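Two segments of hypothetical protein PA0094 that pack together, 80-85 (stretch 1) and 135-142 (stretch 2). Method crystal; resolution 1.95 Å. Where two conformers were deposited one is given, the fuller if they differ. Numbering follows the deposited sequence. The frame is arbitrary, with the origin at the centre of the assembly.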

ATOM      1  N   ASN A  80      24.769  -0.810   4.682  1.00 34.79           N
ATOM      2  CA  ASN A  80      24.491  -2.076   4.069  1.00 34.36           C
ATOM      3  C   ASN A  80      23.407  -2.793   4.864  1.00 33.01           C
ATOM      4  O   ASN A  80      23.552  -2.970   6.074  1.00 33.42           O
ATOM      5  CB  ASN A  80      25.759  -2.922   4.080  1.00 35.36           C
ATOM      6  CG  ASN A  80      25.545  -4.273   3.467  1.00 37.58           C
ATOM      7  OD1 ASN A  80      24.928  -5.140   4.072  1.00 39.24           O
ATOM      8  ND2 ASN A  80      26.056  -4.465   2.243  1.00 44.13           N
ATOM      9  N   ILE A  81      22.353  -3.244   4.181  1.00 30.17           N
ATOM     10  CA  ILE A  81      21.291  -4.021   4.819  1.00 28.81           C
ATOM     11  C   ILE A  81      21.228  -5.381   4.168  1.00 27.84           C
ATOM     12  O   ILE A  81      20.735  -5.517   3.046  1.00 26.85           O
ATOM     13  CB  ILE A  81      19.937  -3.264   4.712  1.00 28.41           C
ATOM     14  CG1 ILE A  81      20.011  -1.976   5.534  1.00 29.45           C
ATOM     15  CG2 ILE A  81      18.772  -4.150   5.188  1.00 28.58           C
ATOM     16  CD1 ILE A  81      18.855  -1.045   5.340  1.00 30.14           C
ATOM     17  N   HIS A  82      21.770  -6.383   4.852  1.00 27.52           N
ATOM     18  CA  HIS A  82      21.788  -7.758   4.349  1.00 28.11           C
ATOM     19  C   HIS A  82      22.279  -7.822   2.905  1.00 27.25           C
ATOM     20  O   HIS A  82      21.685  -8.488   2.053  1.00 26.93           O
ATOM     21  CB  HIS A  82      20.412  -8.416   4.447  1.00 28.38           C
ATOM     22  CG  HIS A  82      19.898  -8.530   5.846  1.00 30.76           C
ATOM     23  ND1 HIS A  82      20.256  -9.562   6.692  1.00 33.41           N
ATOM     24  CD2 HIS A  82      19.036  -7.753   6.544  1.00 31.84           C
ATOM     25  CE1 HIS A  82      19.639  -9.412   7.851  1.00 33.96           C
ATOM     26  NE2 HIS A  82      18.897  -8.318   7.789  1.00 32.64           N
ATOM     27  N   GLY A  83      23.361  -7.103   2.653  1.00 27.17           N
ATOM     28  CA  GLY A  83      24.042  -7.116   1.370  1.00 26.50           C
ATOM     29  C   GLY A  83      23.505  -6.107   0.396  1.00 26.37           C
ATOM     30  O   GLY A  83      24.117  -5.898  -0.637  1.00 27.13           O
ATOM     31  N   HIS A  84      22.351  -5.501   0.698  1.00 25.35           N
ATOM     32  CA  HIS A  84      21.746  -4.493  -0.152  1.00 24.34           C
ATOM     33  C   HIS A  84      22.313  -3.118   0.179  1.00 24.61           C
ATOM     34  O   HIS A  84      22.363  -2.714   1.333  1.00 24.13           O
ATOM     35  CB  HIS A  84      20.228  -4.449   0.028  1.00 24.39           C
ATOM     36  CG  HIS A  84      19.523  -5.700  -0.375  1.00 24.31           C
ATOM     37  ND1 HIS A  84      19.826  -6.940   0.155  1.00 23.59           N
ATOM     38  CD2 HIS A  84      18.547  -5.904  -1.289  1.00 24.58           C
ATOM     39  CE1 HIS A  84      19.052  -7.849  -0.414  1.00 25.16           C
ATOM     40  NE2 HIS A  84      18.271  -7.248  -1.295  1.00 24.70           N
ATOM     41  N   ALA A  85      22.717  -2.383  -0.846  1.00 24.27           N
ATOM     42  CA  ALA A  85      23.098  -0.994  -0.674  1.00 24.00           C
ATOM     43  C   ALA A  85      21.896  -0.149  -0.204  1.00 23.69           C
ATOM     44  O   ALA A  85      20.788  -0.250  -0.739  1.00 22.97           O
ATOM     45  CB  ALA A  85      23.640  -0.429  -1.977  1.00 24.44           C
ATOM     46  N   ALA A 135      12.601  -1.701  14.471  1.00 28.16           N
ATOM     47  CA  ALA A 135      11.847  -2.233  13.342  1.00 27.41           C
ATOM     48  C   ALA A 135      12.768  -2.376  12.125  1.00 26.23           C
ATOM     49  O   ALA A 135      12.821  -3.441  11.494  1.00 25.56           O
ATOM     50  CB  ALA A 135      10.698  -1.304  12.996  1.00 27.31           C
ATOM     51  N   MET A 136      13.479  -1.299  11.831  1.00 26.02           N
ATOM     52  CA  MET A 136      14.403  -1.232  10.696  1.00 26.89           C
ATOM     53  C   MET A 136      15.557  -2.216  10.815  1.00 27.92           C
ATOM     54  O   MET A 136      16.075  -2.701   9.799  1.00 27.07           O
ATOM     55  CB  MET A 136      14.972   0.177  10.539  1.00 26.80           C
ATOM     56  CG  MET A 136      14.052   1.144   9.838  1.00 27.02           C
ATOM     57  SD  MET A 136      13.509   0.575   8.182  1.00 26.89           S
ATOM     58  CE  MET A 136      15.069   0.330   7.339  1.00 25.81           C
ATOM     59  N   GLN A 137      15.939  -2.533  12.053  1.00 28.88           N
ATOM     60  CA  GLN A 137      17.038  -3.460  12.321  1.00 29.49           C
ATOM     61  C   GLN A 137      16.610  -4.891  12.078  1.00 28.62           C
ATOM     62  O   GLN A 137      17.450  -5.778  11.902  1.00 28.65           O
ATOM     63  CB  GLN A 137      17.589  -3.264  13.741  1.00 29.85           C
ATOM     64  CG  GLN A 137      18.452  -2.019  13.820  1.00 33.57           C
ATOM     65  CD  GLN A 137      19.158  -1.835  15.150  1.00 38.96           C
ATOM     66  OE1 GLN A 137      18.658  -2.244  16.206  1.00 42.87           O
ATOM     67  NE2 GLN A 137      20.325  -1.210  15.104  1.00 42.29           N
ATOM     68  N   THR A 138      15.303  -5.122  12.039  1.00 28.06           N
ATOM     69  CA  THR A 138      14.777  -6.432  11.679  1.00 26.58           C
ATOM     70  C   THR A 138      14.394  -6.565  10.208  1.00 25.93           C
ATOM     71  O   THR A 138      14.017  -7.640   9.803  1.00 25.30           O
ATOM     72  CB  THR A 138      13.514  -6.772  12.505  1.00 27.21           C
ATOM     73  OG1 THR A 138      12.436  -5.876  12.153  1.00 26.20           O
ATOM     74  CG2 THR A 138      13.765  -6.574  13.995  1.00 27.90           C
ATOM     75  N   LEU A 139      14.435  -5.490   9.425  1.00 25.77           N
ATOM     76  CA  LEU A 139      14.039  -5.588   8.008  1.00 25.17           C
ATOM     77  C   LEU A 139      15.005  -6.483   7.217  1.00 25.36           C
ATOM     78  O   LEU A 139      16.182  -6.151   7.079  1.00 25.14           O
ATOM     79  CB  LEU A 139      13.970  -4.220   7.363  1.00 24.53           C
ATOM     80  CG  LEU A 139      13.285  -4.125   5.993  1.00 24.41           C
ATOM     81  CD1 LEU A 139      12.738  -2.745   5.841  1.00 26.37           C
ATOM     82  CD2 LEU A 139      14.265  -4.413   4.849  1.00 26.46           C
ATOM     83  N   VAL A 140      14.493  -7.593   6.688  1.00 26.23           N
ATOM     84  CA  VAL A 140      15.259  -8.448   5.788  1.00 26.98           C
ATOM     85  C   VAL A 140      14.711  -8.373   4.367  1.00 27.34           C
ATOM     86  O   VAL A 140      13.604  -8.849   4.098  1.00 27.31           O
ATOM     87  CB  VAL A 140      15.288  -9.898   6.293  1.00 26.96           C
ATOM     88  CG1 VAL A 140      16.162 -10.780   5.402  1.00 28.26           C
ATOM     89  CG2 VAL A 140      15.757  -9.931   7.743  1.00 27.50           C
ATOM     90  N   PRO A 141      15.461  -7.765   3.442  1.00 28.58           N
ATOM     91  CA  PRO A 141      15.039  -7.765   2.038  1.00 29.77           C
ATOM     92  C   PRO A 141      14.866  -9.190   1.524  1.00 31.35           C
ATOM     93  O   PRO A 141      15.593 -10.109   1.926  1.00 31.17           O
ATOM     94  CB  PRO A 141      16.175  -7.015   1.318  1.00 29.86           C
ATOM     95  CG  PRO A 141      16.818  -6.189   2.365  1.00 29.10           C
ATOM     96  CD  PRO A 141      16.696  -6.983   3.632  1.00 28.70           C
ATOM     97  N   ARG A 142      13.851  -9.388   0.699  1.00 34.40           N
ATOM     98  CA  ARG A 142      13.582 -10.684   0.105  1.00 37.23           C
ATOM     99  C   ARG A 142      14.335 -10.785  -1.231  1.00 38.49           C
ATOM    100  O   ARG A 142      14.314  -9.849  -2.028  1.00 37.78           O
ATOM    101  CB  ARG A 142      12.084 -10.853  -0.131  0.51 37.51           C
ATOM    102  CG  ARG A 142      11.664 -12.234  -0.614  0.51 40.18           C
ATOM    103  CD  ARG A 142      10.153 -12.413  -0.806  0.51 42.83           C
ATOM    104  NE  ARG A 142       9.462 -12.740   0.447  0.51 45.78           N
ATOM    105  CZ  ARG A 142       9.027 -11.850   1.342  0.51 48.75           C
ATOM    106  NH1 ARG A 142       9.190 -10.553   1.153  0.51 50.55           N
ATOM    107  NH2 ARG A 142       8.417 -12.255   2.444  0.51 50.16           N
TER
HETATM  108  O   HOH W   1      17.924  -8.020  10.258  1.00 33.01           O
HETATM  109  O   HOH W   2      16.769  -8.434  -3.140  1.00 43.89           O

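Two histidines from one tight hairpin each lay a ring face against an aliphatic side chain of the other stretch, and no direct hydrogen bond crosses between the two segments. Pro 141 CB sits 3.5 Å from the centroid of the His 84 ring, 17° off its normal; Val 140 CG1 lies 4.2 Å from the centroid of the His 82 ring, almost exactly on the normal. Both contacts are CH-pi.

The NE2 of each ring is bonded to a water. Water 1 joins His 82 NE2 (2.7 Å) to Gln 137 O, to which it donates at 2.8 Å; water 2 lies 2.7 Å from His 84 NE2 and donates to Arg 142 O at 3.0 Å. Imidazole suits both places, offering a flat face to carbon and a nitrogen to solvent.

The hairpin itself is closed by its own hydrogen bonds. A type I' turn runs from Ile 81 to His 84, with paired backbone hydrogen bonds, Ile 81 N to His 84 O and His 84 N to Ile 81 O, both 2.9 Å. The N-H of Gly 83, whose positive phi favours glycine, donates to Asn 80 OD1 at 2.9 Å (Gly 83 N to Asn 80 OD1), while His 84 ND1 donates to His 82 O at 3.1 Å, steadying the His 84 ring.

Ile 81, His 82 and His 84 all point CA-to-CB toward the other stretch, and each adopts the m rotamer at chi1. Ile 81 supplies the apolar part: its CG2 packs 3.8 Å from Pro 141 CD, and its CD1 reaches to 4.5 Å from Met 136 CE, whose side chain starts sideways but ends nearer. Pro 141, with the largest covered area at 70 Å² of the residue, is a compact apolar ring that meets Ile 81 and both histidines. The whole contact buries a modest 315 Å².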